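Local coordinates for CRISPR-associated protein CasA/Cse1 (Thermus thermophilus, PDB 4F3E), which is the largest subunit of the Cascade ribonucleoprotein complex of CRISPR immunity and takes part in DNA target binding, at residues A[336-341]-A[356-361]. Numbering follows the deposited sequence.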
# COMPACT_ATOMS: atom_id res chain seq x y z
N ARG A 336 17.93 12.18 -3.03
CA ARG A 336 17.45 11.01 -3.76
C ARG A 336 16.67 10.01 -2.90
O ARG A 336 17.19 9.39 -1.97
CB ARG A 336 18.58 10.34 -4.56
CG ARG A 336 19.06 11.18 -5.74
CD ARG A 336 20.20 10.50 -6.48
NE ARG A 336 21.30 10.14 -5.58
CZ ARG A 336 22.43 9.57 -5.98
NH1 ARG A 336 22.61 9.28 -7.26
NH2 ARG A 336 23.38 9.27 -5.10
N ILE A 337 15.40 9.85 -3.25
CA ILE A 337 14.44 9.13 -2.45
C ILE A 337 13.78 8.07 -3.30
O ILE A 337 13.68 8.21 -4.52
CB ILE A 337 13.37 10.12 -1.95
CG1 ILE A 337 13.98 11.03 -0.88
CG2 ILE A 337 12.14 9.41 -1.44
CD1 ILE A 337 13.26 12.33 -0.75
N THR A 338 13.31 6.99 -2.67
CA THR A 338 12.54 5.96 -3.37
C THR A 338 11.08 6.01 -2.93
O THR A 338 10.77 6.49 -1.84
CB THR A 338 13.16 4.55 -3.14
OG1 THR A 338 14.32 4.41 -3.96
CG2 THR A 338 12.19 3.46 -3.50
N LEU A 339 10.18 5.55 -3.78
CA LEU A 339 8.77 5.46 -3.41
C LEU A 339 8.32 4.00 -3.43
O LEU A 339 8.41 3.32 -4.46
CB LEU A 339 7.88 6.29 -4.34
CG LEU A 339 6.38 6.04 -4.09
CD1 LEU A 339 5.94 6.58 -2.72
CD2 LEU A 339 5.54 6.64 -5.21
N ARG A 340 7.88 3.52 -2.27
CA ARG A 340 7.30 2.19 -2.14
C ARG A 340 5.77 2.25 -1.97
O ARG A 340 5.24 3.08 -1.22
CB ARG A 340 7.95 1.42 -0.98
CG ARG A 340 9.38 1.11 -1.22
CD ARG A 340 10.10 0.77 0.03
NE ARG A 340 9.89 -0.59 0.48
CZ ARG A 340 10.84 -1.52 0.47
NH1 ARG A 340 12.04 -1.23 0.02
NH2 ARG A 340 10.58 -2.74 0.93
N VAL A 341 5.08 1.40 -2.71
CA VAL A 341 3.64 1.31 -2.65
C VAL A 341 3.31 -0.07 -2.12
O VAL A 341 3.81 -1.08 -2.63
CB VAL A 341 3.04 1.52 -4.02
CG1 VAL A 341 1.52 1.39 -3.96
CG2 VAL A 341 3.45 2.86 -4.58
N ARG A 356 4.11 -5.34 -3.11
CA ARG A 356 5.01 -4.21 -2.87
C ARG A 356 5.56 -3.73 -4.21
O ARG A 356 6.17 -4.51 -4.94
CB ARG A 356 6.15 -4.65 -1.94
CG ARG A 356 7.28 -3.68 -1.81
CD ARG A 356 8.48 -4.32 -1.10
NE ARG A 356 8.23 -4.54 0.32
CZ ARG A 356 8.04 -5.73 0.89
NH1 ARG A 356 8.07 -6.85 0.15
NH2 ARG A 356 7.82 -5.81 2.20
N GLU A 357 5.31 -2.47 -4.55
CA GLU A 357 5.84 -1.86 -5.78
C GLU A 357 6.92 -0.83 -5.40
O GLU A 357 6.88 -0.24 -4.32
CB GLU A 357 4.75 -1.17 -6.60
CG GLU A 357 3.61 -2.07 -7.05
CD GLU A 357 3.93 -2.88 -8.29
OE1 GLU A 357 5.11 -2.89 -8.70
OE2 GLU A 357 3.01 -3.49 -8.85
N VAL A 358 7.88 -0.63 -6.29
CA VAL A 358 8.96 0.29 -5.99
C VAL A 358 9.25 1.18 -7.18
O VAL A 358 9.43 0.69 -8.29
CB VAL A 358 10.24 -0.47 -5.56
CG1 VAL A 358 11.30 0.51 -5.10
CG2 VAL A 358 9.92 -1.45 -4.44
N TYR A 359 9.30 2.49 -6.95
CA TYR A 359 9.57 3.47 -7.99
C TYR A 359 10.53 4.54 -7.47
O TYR A 359 10.63 4.76 -6.27
CB TYR A 359 8.28 4.14 -8.49
CG TYR A 359 7.13 3.21 -8.84
CD1 TYR A 359 7.01 2.69 -10.11
CD2 TYR A 359 6.15 2.87 -7.89
CE1 TYR A 359 5.97 1.85 -10.46
CE2 TYR A 359 5.10 2.02 -8.23
CZ TYR A 359 5.02 1.51 -9.52
OH TYR A 359 4.00 0.66 -9.91
N PRO A 360 11.23 5.23 -8.38
CA PRO A 360 11.97 6.46 -8.09
C PRO A 360 11.00 7.52 -7.60
O PRO A 360 9.86 7.51 -8.02
CB PRO A 360 12.48 6.91 -9.47
CG PRO A 360 12.32 5.76 -10.35
CD PRO A 360 11.20 4.94 -9.82
N LEU A 361 11.44 8.42 -6.72
CA LEU A 361 10.68 9.63 -6.46
C LEU A 361 11.38 10.80 -7.14
O LEU A 361 12.32 11.39 -6.60
CB LEU A 361 10.52 9.88 -4.96
CG LEU A 361 9.56 11.02 -4.64
CD1 LEU A 361 8.34 10.43 -4.02
CD2 LEU A 361 10.18 12.01 -3.68
O HOH W 1 14.77 10.96 -6.41
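Leu339 and Tyr359 pair through both of their backbone amides, with Leu339 N 2.7 Å from Tyr359 O and Tyr359 N 2.8 Å from Leu339 O. Val341 and Glu357 form the next doubly bonded pair, and all four bonds are close to straight. Between them, Arg340 and Val358 are a non-hydrogen-bonded pair. Pro360 faces Thr338 at another such site, so its lack of an amide hydrogen costs the ladder nothing. Leu361 N reaches Ile337 O at 3.1 Å, the longest bond of the ladder. A water donates to Leu361 O and accepts weakly from Ile337 N; its 2.5 Å distance from Leu361 O is short and doubtful in detail.

Ile337, Leu339, Val341, Tyr359 and Leu361 make a buried, mostly apolar face. Glu357 starts on it too, but its carboxylate turns away from the other strand. Ile337 and Leu361 lie side by side, with Ile337 CG2 3.9 Å from Leu361 CB. Val341 CG2 meets the edge of the Tyr359 ring at CE2, 4.1 Å away. Phe303 packs edge-to-face with the same ring, and helix 316-330 covers Ile337 and Leu361.

On the other face, Arg340 and Arg356 run alongside each other, both chains bent at chi3 (81° and -71°). Arg340 NH2 comes to 3.0 Å from Arg356 NE, but both are donors, so this is no hydrogen bond. The guanidinium planes are 66° apart. Glu49 bridges the two, OE2 to Arg340 NE and OE1 to Arg356 NH2, which probably offsets their like charges. Thr338 CG2, anti to its own N, touches Val358 CG1 at 3.5 Å.

Strands 337-347 and 350-361 form an antiparallel beta hairpin. Strand 187-191 adds to it on the 337-347 side, giving a three-stranded antiparallel sheet.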